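Local coordinates for hypothetical protein (Nostoc punctiforme, PDB 2O62) that is of unknown function but belongs to the DUF3598 family and carries two domains of the calycin clan of beta-barrel proteins, at residues Tyr164-Leu178 with Ser181-Ile195. Residues are numbered along the deposited sequence; the frame is centred on the assembly and turned at random. Where two conformers were deposited one is given.
Sequences YSTTLKIQLDDAGRL and STSFGERTITSTATI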
ATOM      1  N   TYR A 164     -15.668   7.408   5.723  1.00 17.59           N
ATOM      2  CA  TYR A 164     -15.611   8.704   5.076  1.00 19.45           C
ATOM      3  C   TYR A 164     -15.943   8.561   3.606  1.00 20.32           C
ATOM      4  O   TYR A 164     -15.706   7.503   3.034  1.00 22.01           O
ATOM      5  CB  TYR A 164     -14.170   9.208   5.168  1.00 20.25           C
ATOM      6  CG  TYR A 164     -13.652   9.311   6.570  1.00 20.97           C
ATOM      7  CD1 TYR A 164     -13.899  10.420   7.298  1.00 24.11           C
ATOM      8  CD2 TYR A 164     -12.906   8.297   7.142  1.00 23.59           C
ATOM      9  CE1 TYR A 164     -13.458  10.556   8.601  1.00 25.00           C
ATOM     10  CE2 TYR A 164     -12.443   8.404   8.446  1.00 22.45           C
ATOM     11  CZ  TYR A 164     -12.707   9.570   9.159  1.00 24.80           C
ATOM     12  OH  TYR A 164     -12.334   9.782  10.466  1.00 25.94           O
ATOM     13  N   SER A 165     -16.419   9.637   2.999  1.00 20.91           N
ATOM     14  CA  SER A 165     -16.563   9.758   1.558  0.50 20.43           C
ATOM     15  C   SER A 165     -15.273  10.281   0.945  1.00 21.35           C
ATOM     16  O   SER A 165     -14.598  11.149   1.532  1.00 20.46           O
ATOM     17  CB  SER A 165     -17.649  10.751   1.225  0.50 20.95           C
ATOM     18  OG  SER A 165     -18.905  10.248   1.593  0.50 22.05           O
ATOM     19  N   THR A 166     -14.945   9.798  -0.241  1.00 20.85           N
ATOM     20  CA  THR A 166     -13.763  10.267  -0.941  1.00 21.82           C
ATOM     21  C   THR A 166     -14.123  10.694  -2.335  1.00 22.47           C
ATOM     22  O   THR A 166     -15.037  10.148  -2.937  1.00 21.95           O
ATOM     23  CB  THR A 166     -12.704   9.196  -1.042  1.00 23.93           C
ATOM     24  OG1 THR A 166     -13.155   8.102  -1.863  1.00 22.61           O
ATOM     25  CG2 THR A 166     -12.355   8.671   0.326  1.00 23.28           C
ATOM     26  N   THR A 167     -13.359  11.668  -2.819  1.00 21.94           N
ATOM     27  CA  THR A 167     -13.390  12.161  -4.181  1.00 22.93           C
ATOM     28  C   THR A 167     -11.918  12.342  -4.604  1.00 23.21           C
ATOM     29  O   THR A 167     -11.085  12.830  -3.834  1.00 21.13           O
ATOM     30  CB  THR A 167     -14.135  13.524  -4.247  1.00 24.09           C
ATOM     31  OG1 THR A 167     -15.522  13.349  -3.875  1.00 25.53           O
ATOM     32  CG2 THR A 167     -14.106  14.088  -5.638  1.00 26.88           C
ATOM     33  N   LEU A 168     -11.598  11.990  -5.829  1.00 22.88           N
ATOM     34  CA  LEU A 168     -10.288  12.276  -6.377  1.00 23.67           C
ATOM     35  C   LEU A 168     -10.485  12.739  -7.800  1.00 23.23           C
ATOM     36  O   LEU A 168     -11.116  12.048  -8.596  1.00 22.86           O
ATOM     37  CB  LEU A 168      -9.465  10.998  -6.319  1.00 23.83           C
ATOM     38  CG  LEU A 168      -8.103  10.883  -6.977  1.00 25.15           C
ATOM     39  CD1 LEU A 168      -7.252  11.996  -6.518  1.00 25.93           C
ATOM     40  CD2 LEU A 168      -7.503   9.534  -6.496  1.00 28.58           C
ATOM     41  N   LYS A 169     -10.015  13.941  -8.110  1.00 23.27           N
ATOM     42  CA  LYS A 169     -10.061  14.494  -9.468  1.00 23.90           C
ATOM     43  C   LYS A 169      -8.619  14.711  -9.924  1.00 23.39           C
ATOM     44  O   LYS A 169      -7.820  15.273  -9.176  1.00 22.50           O
ATOM     45  CB  LYS A 169     -10.820  15.838  -9.498  1.00 24.39           C
ATOM     46  CG  LYS A 169     -12.183  15.777  -8.806  1.00 26.59           C
ATOM     47  CD  LYS A 169     -13.005  17.044  -8.905  1.00 28.95           C
ATOM     48  CE  LYS A 169     -14.459  16.802  -8.432  1.00 32.03           C
ATOM     49  NZ  LYS A 169     -15.346  18.014  -8.619  1.00 33.95           N
ATOM     50  N   ILE A 170      -8.290  14.256 -11.127  1.00 22.50           N
ATOM     51  CA  ILE A 170      -6.950  14.356 -11.653  1.00 22.71           C
ATOM     52  C   ILE A 170      -7.076  14.846 -13.085  1.00 23.15           C
ATOM     53  O   ILE A 170      -7.759  14.234 -13.891  1.00 21.32           O
ATOM     54  CB  ILE A 170      -6.214  12.988 -11.581  1.00 23.84           C
ATOM     55  CG1 ILE A 170      -6.228  12.499 -10.149  1.00 26.16           C
ATOM     56  CG2 ILE A 170      -4.782  13.117 -12.056  1.00 26.03           C
ATOM     57  CD1 ILE A 170      -5.590  11.150  -9.961  1.00 27.18           C
ATOM     58  N   GLN A 171      -6.479  15.990 -13.376  1.00 23.42           N
ATOM     59  CA  GLN A 171      -6.519  16.505 -14.716  1.00 25.41           C
ATOM     60  C   GLN A 171      -5.184  17.138 -15.085  1.00 26.66           C
ATOM     61  O   GLN A 171      -4.469  17.631 -14.211  1.00 25.63           O
ATOM     62  CB  GLN A 171      -7.656  17.521 -14.871  1.00 26.96           C
ATOM     63  CG  GLN A 171      -9.084  16.994 -14.450  1.00 29.03           C
ATOM     64  CD  GLN A 171      -9.808  15.920 -15.387  1.00 33.15           C
ATOM     65  OE1 GLN A 171      -9.303  15.436 -16.432  1.00 35.65           O
ATOM     66  NE2 GLN A 171     -11.033  15.575 -14.972  1.00 33.92           N
ATOM     67  N   LEU A 172      -4.865  17.133 -16.383  1.00 26.50           N
ATOM     68  CA  LEU A 172      -3.709  17.845 -16.875  1.00 28.72           C
ATOM     69  C   LEU A 172      -4.145  19.285 -17.028  1.00 30.68           C
ATOM     70  O   LEU A 172      -5.286  19.536 -17.449  1.00 31.69           O
ATOM     71  CB  LEU A 172      -3.257  17.308 -18.238  1.00 28.58           C
ATOM     72  CG  LEU A 172      -2.818  15.841 -18.204  1.00 30.37           C
ATOM     73  CD1 LEU A 172      -2.456  15.354 -19.621  1.00 32.54           C
ATOM     74  CD2 LEU A 172      -1.652  15.645 -17.258  1.00 30.82           C
ATOM     75  N   ASP A 173      -3.286  20.225 -16.633  1.00 32.47           N
ATOM     76  CA  ASP A 173      -3.500  21.631 -16.958  1.00 34.12           C
ATOM     77  C   ASP A 173      -2.749  21.913 -18.262  1.00 35.68           C
ATOM     78  O   ASP A 173      -2.386  20.976 -18.970  1.00 35.75           O
ATOM     79  CB  ASP A 173      -3.119  22.566 -15.800  1.00 34.47           C
ATOM     80  CG  ASP A 173      -1.622  22.667 -15.567  1.00 35.83           C
ATOM     81  OD1 ASP A 173      -0.835  22.355 -16.500  1.00 32.52           O
ATOM     82  OD2 ASP A 173      -1.249  23.068 -14.428  1.00 38.93           O
ATOM     83  N   ASP A 174      -2.486  23.170 -18.597  1.00 37.23           N
ATOM     84  CA  ASP A 174      -2.272  23.464 -20.016  1.00 38.53           C
ATOM     85  C   ASP A 174      -1.011  24.112 -20.646  1.00 38.59           C
ATOM     86  O   ASP A 174      -1.127  24.437 -21.847  1.00 39.71           O
ATOM     87  CB  ASP A 174      -3.484  24.299 -20.486  1.00 38.83           C
ATOM     88  CG  ASP A 174      -3.519  25.699 -19.857  1.00 40.66           C
ATOM     89  OD1 ASP A 174      -2.441  26.270 -19.558  1.00 42.28           O
ATOM     90  OD2 ASP A 174      -4.635  26.222 -19.643  1.00 42.52           O
ATOM     91  N   ALA A 175       0.181  24.336 -20.053  1.00 38.24           N
ATOM     92  CA  ALA A 175       0.965  23.730 -18.957  1.00 36.94           C
ATOM     93  C   ALA A 175       1.409  22.272 -18.989  1.00 36.11           C
ATOM     94  O   ALA A 175       2.614  22.024 -19.063  1.00 36.11           O
ATOM     95  CB  ALA A 175       0.510  24.193 -17.588  1.00 37.44           C
ATOM     96  N   GLY A 176       0.503  21.302 -18.931  1.00 34.55           N
ATOM     97  CA  GLY A 176       0.916  19.897 -18.975  1.00 33.22           C
ATOM     98  C   GLY A 176       1.317  19.392 -17.602  1.00 32.21           C
ATOM     99  O   GLY A 176       1.804  18.265 -17.438  1.00 31.71           O
ATOM    100  N   ARG A 177       1.092  20.227 -16.600  1.00 30.68           N
ATOM    101  CA  ARG A 177       1.234  19.805 -15.226  1.00 30.08           C
ATOM    102  C   ARG A 177      -0.028  19.084 -14.806  1.00 28.48           C
ATOM    103  O   ARG A 177      -1.052  19.144 -15.469  1.00 27.96           O
ATOM    104  CB  ARG A 177       1.493  21.017 -14.337  1.00 29.67           C
ATOM    105  CG  ARG A 177       2.791  21.783 -14.697  1.00 31.67           C
ATOM    106  CD  ARG A 177       3.048  22.942 -13.729  1.00 33.46           C
ATOM    107  NE  ARG A 177       1.837  23.753 -13.559  1.00 37.48           N
ATOM    108  CZ  ARG A 177       1.613  24.967 -14.067  1.00 39.25           C
ATOM    109  NH1 ARG A 177       2.533  25.608 -14.793  1.00 41.98           N
ATOM    110  NH2 ARG A 177       0.443  25.562 -13.827  1.00 38.66           N
ATOM    111  N   LEU A 178       0.079  18.367 -13.711  1.00 27.28           N
ATOM    112  CA  LEU A 178      -1.016  17.595 -13.170  1.00 27.31           C
ATOM    113  C   LEU A 178      -1.686  18.436 -12.081  1.00 26.49           C
ATOM    114  O   LEU A 178      -1.014  19.093 -11.301  1.00 26.86           O
ATOM    115  CB  LEU A 178      -0.476  16.275 -12.625  1.00 26.61           C
ATOM    116  CG  LEU A 178      -1.529  15.202 -12.418  1.00 29.70           C
ATOM    117  CD1 LEU A 178      -1.922  14.588 -13.775  1.00 30.89           C
ATOM    118  CD2 LEU A 178      -1.097  14.113 -11.442  1.00 30.22           C
ATOM    119  N   SER A 181      -7.083  17.053  -6.991  1.00 19.82           N
ATOM    120  CA  SER A 181      -7.933  17.504  -5.921  1.00 19.75           C
ATOM    121  C   SER A 181      -8.463  16.281  -5.247  1.00 21.41           C
ATOM    122  O   SER A 181      -9.153  15.478  -5.895  1.00 21.86           O
ATOM    123  CB  SER A 181      -9.107  18.314  -6.434  1.00 20.84           C
ATOM    124  OG  SER A 181      -9.812  18.827  -5.309  1.00 22.19           O
ATOM    125  N   THR A 182      -8.159  16.127  -3.971  1.00 21.74           N
ATOM    126  CA  THR A 182      -8.550  14.959  -3.225  1.00 22.26           C
ATOM    127  C   THR A 182      -9.360  15.361  -1.986  1.00 22.82           C
ATOM    128  O   THR A 182      -8.872  16.130  -1.113  1.00 22.70           O
ATOM    129  CB  THR A 182      -7.306  14.198  -2.794  1.00 24.92           C
ATOM    130  OG1 THR A 182      -6.386  14.128  -3.894  1.00 24.62           O
ATOM    131  CG2 THR A 182      -7.634  12.821  -2.365  1.00 24.69           C
ATOM    132  N   SER A 183     -10.561  14.782  -1.863  1.00 21.18           N
ATOM    133  CA  SER A 183     -11.407  14.973  -0.687  1.00 21.46           C
ATOM    134  C   SER A 183     -11.474  13.711   0.123  1.00 21.74           C
ATOM    135  O   SER A 183     -11.597  12.590  -0.400  1.00 21.98           O
ATOM    136  CB  SER A 183     -12.792  15.391  -1.103  1.00 21.80           C
ATOM    137  OG  SER A 183     -12.692  16.594  -1.874  1.00 25.35           O
ATOM    138  N   PHE A 184     -11.356  13.890   1.426  1.00 22.19           N
ATOM    139  CA  PHE A 184     -11.404  12.803   2.344  1.00 22.06           C
ATOM    140  C   PHE A 184     -12.227  13.291   3.511  1.00 22.49           C
ATOM    141  O   PHE A 184     -11.795  14.193   4.231  1.00 21.68           O
ATOM    142  CB  PHE A 184     -10.020  12.442   2.799  1.00 23.36           C
ATOM    143  CG  PHE A 184      -9.988  11.253   3.669  1.00 20.12           C
ATOM    144  CD1 PHE A 184      -9.849  10.010   3.105  1.00 23.69           C
ATOM    145  CD2 PHE A 184     -10.061  11.370   5.018  1.00 24.81           C
ATOM    146  CE1 PHE A 184      -9.799   8.914   3.853  1.00 24.76           C
ATOM    147  CE2 PHE A 184      -9.983  10.233   5.802  1.00 23.32           C
ATOM    148  CZ  PHE A 184      -9.901   9.008   5.203  1.00 23.37           C
ATOM    149  N   GLY A 185     -13.444  12.766   3.671  1.00 22.14           N
ATOM    150  CA  GLY A 185     -14.374  13.373   4.635  1.00 22.25           C
ATOM    151  C   GLY A 185     -14.483  14.872   4.432  1.00 22.32           C
ATOM    152  O   GLY A 185     -14.724  15.331   3.304  1.00 21.58           O
ATOM    153  N   GLU A 186     -14.276  15.649   5.500  1.00 21.76           N
ATOM    154  CA  GLU A 186     -14.443  17.093   5.428  1.00 23.61           C
ATOM    155  C   GLU A 186     -13.200  17.832   4.873  1.00 21.23           C
ATOM    156  O   GLU A 186     -13.223  19.042   4.760  1.00 22.27           O
ATOM    157  CB  GLU A 186     -14.897  17.702   6.790  1.00 23.76           C
ATOM    158  CG  GLU A 186     -13.983  17.463   7.961  1.00 27.56           C
ATOM    159  CD  GLU A 186     -14.580  17.983   9.311  1.00 28.41           C
ATOM    160  OE1 GLU A 186     -15.427  18.907   9.348  1.00 32.60           O
ATOM    161  OE2 GLU A 186     -14.186  17.426  10.345  1.00 37.55           O
ATOM    162  N   ARG A 187     -12.151  17.102   4.538  1.00 20.13           N
ATOM    163  CA  ARG A 187     -10.885  17.677   4.093  1.00 19.93           C
ATOM    164  C   ARG A 187     -10.699  17.573   2.593  1.00 19.72           C
ATOM    165  O   ARG A 187     -10.789  16.486   2.018  1.00 18.95           O
ATOM    166  CB  ARG A 187      -9.731  16.988   4.786  1.00 20.80           C
ATOM    167  CG  ARG A 187      -8.373  17.543   4.382  1.00 23.31           C
ATOM    168  CD  ARG A 187      -7.297  16.634   4.860  1.00 27.18           C
ATOM    169  NE  ARG A 187      -7.104  15.502   3.939  1.00 27.56           N
ATOM    170  CZ  ARG A 187      -6.812  14.264   4.325  1.00 29.22           C
ATOM    171  NH1 ARG A 187      -6.761  13.968   5.605  1.00 28.19           N
ATOM    172  NH2 ARG A 187      -6.631  13.310   3.424  1.00 31.76           N
ATOM    173  N   THR A 188     -10.458  18.705   1.949  1.00 18.43           N
ATOM    174  CA  THR A 188     -10.026  18.688   0.540  1.00 18.43           C
ATOM    175  C   THR A 188      -8.634  19.324   0.378  1.00 18.32           C
ATOM    176  O   THR A 188      -8.360  20.371   0.971  1.00 18.32           O
ATOM    177  CB  THR A 188     -11.037  19.387  -0.352  1.00 18.57           C
ATOM    178  OG1 THR A 188     -12.308  18.718  -0.220  1.00 23.00           O
ATOM    179  CG2 THR A 188     -10.589  19.354  -1.793  1.00 20.91           C
ATOM    180  N   ILE A 189      -7.779  18.672  -0.409  1.00 18.18           N
ATOM    181  CA  ILE A 189      -6.452  19.227  -0.761  1.00 18.46           C
ATOM    182  C   ILE A 189      -6.292  19.220  -2.276  1.00 18.05           C
ATOM    183  O   ILE A 189      -6.479  18.184  -2.887  1.00 18.48           O
ATOM    184  CB  ILE A 189      -5.353  18.429  -0.129  1.00 19.69           C
ATOM    185  CG1 ILE A 189      -5.429  18.535   1.398  1.00 23.39           C
ATOM    186  CG2 ILE A 189      -3.980  18.867  -0.709  1.00 21.29           C
ATOM    187  CD1 ILE A 189      -4.718  17.429   2.091  1.00 24.17           C
ATOM    188  N   THR A 190      -6.065  20.395  -2.863  1.00 16.72           N
ATOM    189  CA  THR A 190      -5.910  20.571  -4.282  1.00 16.61           C
ATOM    190  C   THR A 190      -4.501  21.107  -4.531  1.00 15.81           C
ATOM    191  O   THR A 190      -4.156  22.124  -4.022  1.00 15.90           O
ATOM    192  CB  THR A 190      -6.923  21.512  -4.809  1.00 16.76           C
ATOM    193  OG1 THR A 190      -8.227  21.027  -4.469  1.00 17.34           O
ATOM    194  CG2 THR A 190      -6.816  21.638  -6.307  1.00 14.69           C
ATOM    195  N   SER A 191      -3.694  20.364  -5.278  1.00 17.37           N
ATOM    196  CA  SER A 191      -2.290  20.767  -5.543  1.00 18.62           C
ATOM    197  C   SER A 191      -1.912  20.445  -6.960  1.00 18.70           C
ATOM    198  O   SER A 191      -2.409  19.501  -7.548  1.00 18.42           O
ATOM    199  CB  SER A 191      -1.311  20.051  -4.607  1.00 18.84           C
ATOM    200  OG  SER A 191       0.016  20.521  -4.806  1.00 19.34           O
ATOM    201  N   THR A 192      -1.018  21.242  -7.510  1.00 20.10           N
ATOM    202  CA  THR A 192      -0.433  20.993  -8.820  1.00 20.14           C
ATOM    203  C   THR A 192       0.857  20.200  -8.674  1.00 20.84           C
ATOM    204  O   THR A 192       1.542  20.336  -7.666  1.00 21.29           O
ATOM    205  CB  THR A 192      -0.225  22.336  -9.478  1.00 20.67           C
ATOM    206  OG1 THR A 192      -1.534  22.920  -9.644  1.00 23.48           O
ATOM    207  CG2 THR A 192       0.466  22.254 -10.789  1.00 21.22           C
ATOM    208  N   ALA A 193       1.135  19.329  -9.633  1.00 20.67           N
ATOM    209  CA  ALA A 193       2.342  18.528  -9.668  1.00 20.67           C
ATOM    210  C   ALA A 193       3.006  18.567 -11.040  1.00 20.99           C
ATOM    211  O   ALA A 193       2.369  18.853 -12.060  1.00 21.36           O
ATOM    212  CB  ALA A 193       2.022  17.135  -9.346  1.00 21.16           C
ATOM    213  N   THR A 194       4.294  18.264 -11.074  1.00 21.44           N
ATOM    214  CA  THR A 194       4.994  18.095 -12.349  1.00 21.51           C
ATOM    215  C   THR A 194       5.167  16.606 -12.616  1.00 22.08           C
ATOM    216  O   THR A 194       5.328  15.799 -11.697  1.00 20.88           O
ATOM    217  CB  THR A 194       6.364  18.758 -12.366  1.00 22.24           C
ATOM    218  OG1 THR A 194       7.083  18.393 -11.195  1.00 26.08           O
ATOM    219  CG2 THR A 194       6.223  20.246 -12.399  1.00 22.90           C
ATOM    220  N   ILE A 195       5.128  16.234 -13.883  1.00 22.77           N
ATOM    221  CA  ILE A 195       5.312  14.818 -14.244  1.00 24.21           C
ATOM    222  C   ILE A 195       6.655  14.647 -14.909  1.00 25.14           C
ATOM    223  O   ILE A 195       6.991  15.377 -15.821  1.00 22.57           O
ATOM    224  CB  ILE A 195       4.254  14.321 -15.232  1.00 24.92           C
ATOM    225  CG1 ILE A 195       2.844  14.625 -14.742  1.00 27.20           C
ATOM    226  CG2 ILE A 195       4.401  12.823 -15.432  1.00 25.64           C
ATOM    227  CD1 ILE A 195       1.917  14.923 -15.906  1.00 29.06           C
TER
HETATM  228  O   HOH W   1     -15.446  13.866   1.168  1.00 31.18           O
HETATM  229  O   HOH W   2      -2.695  23.028 -11.953  1.00 27.30           O
HETATM  230  O   HOH W   3       4.358  18.204 -15.828  1.00 34.35           O
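Y164 and F184 meet ring to ring where the hairpin of strands 162-172 and 178-184 runs out into the turn to strand 187-196. From the base of Y164 outward, CB sits near the backbone N of G185, CG lies by CE2 and CZ of F184, CD1 comes near G185 CA, and CD2 makes the closest approach, 3.6 Å from F184 CZ; CE2 still touches the F184 rim. The planes are inclined at 31°, with F184 CE2 above one Y164 face, toward its rim. F184 reaches there with CG anti to its backbone N (chi1 -175°), and its CD1 brushes T166 CG2. With only the methyl of an alanine at Y164, F184 and G185 would probably lose this cover and the F184 ring turn more freely. Strands 162-172, 178-184 and 187-196 follow one another in the closed antiparallel barrel of the C-terminal half, an up-and-down meander consistent with the calycin clan. A type II' turn, F184 to R187, carries the chain into the last of them, and G185 N donates a hydrogen bond to S165 O (2.9 Å). Beyond it, T167 with S183 and K169 with S181 form hydrogen-bonded pairs. Across the next seam, between strands 178-184 and 187-196, L178 pairs likewise with A193. There T192 CG2 lies 3.4 Å from R177 NE, at the edge of a guanidinium whose NH2 forms a salt bridge with D173 OD2. One water joins that carboxylate oxygen to T192 OG1.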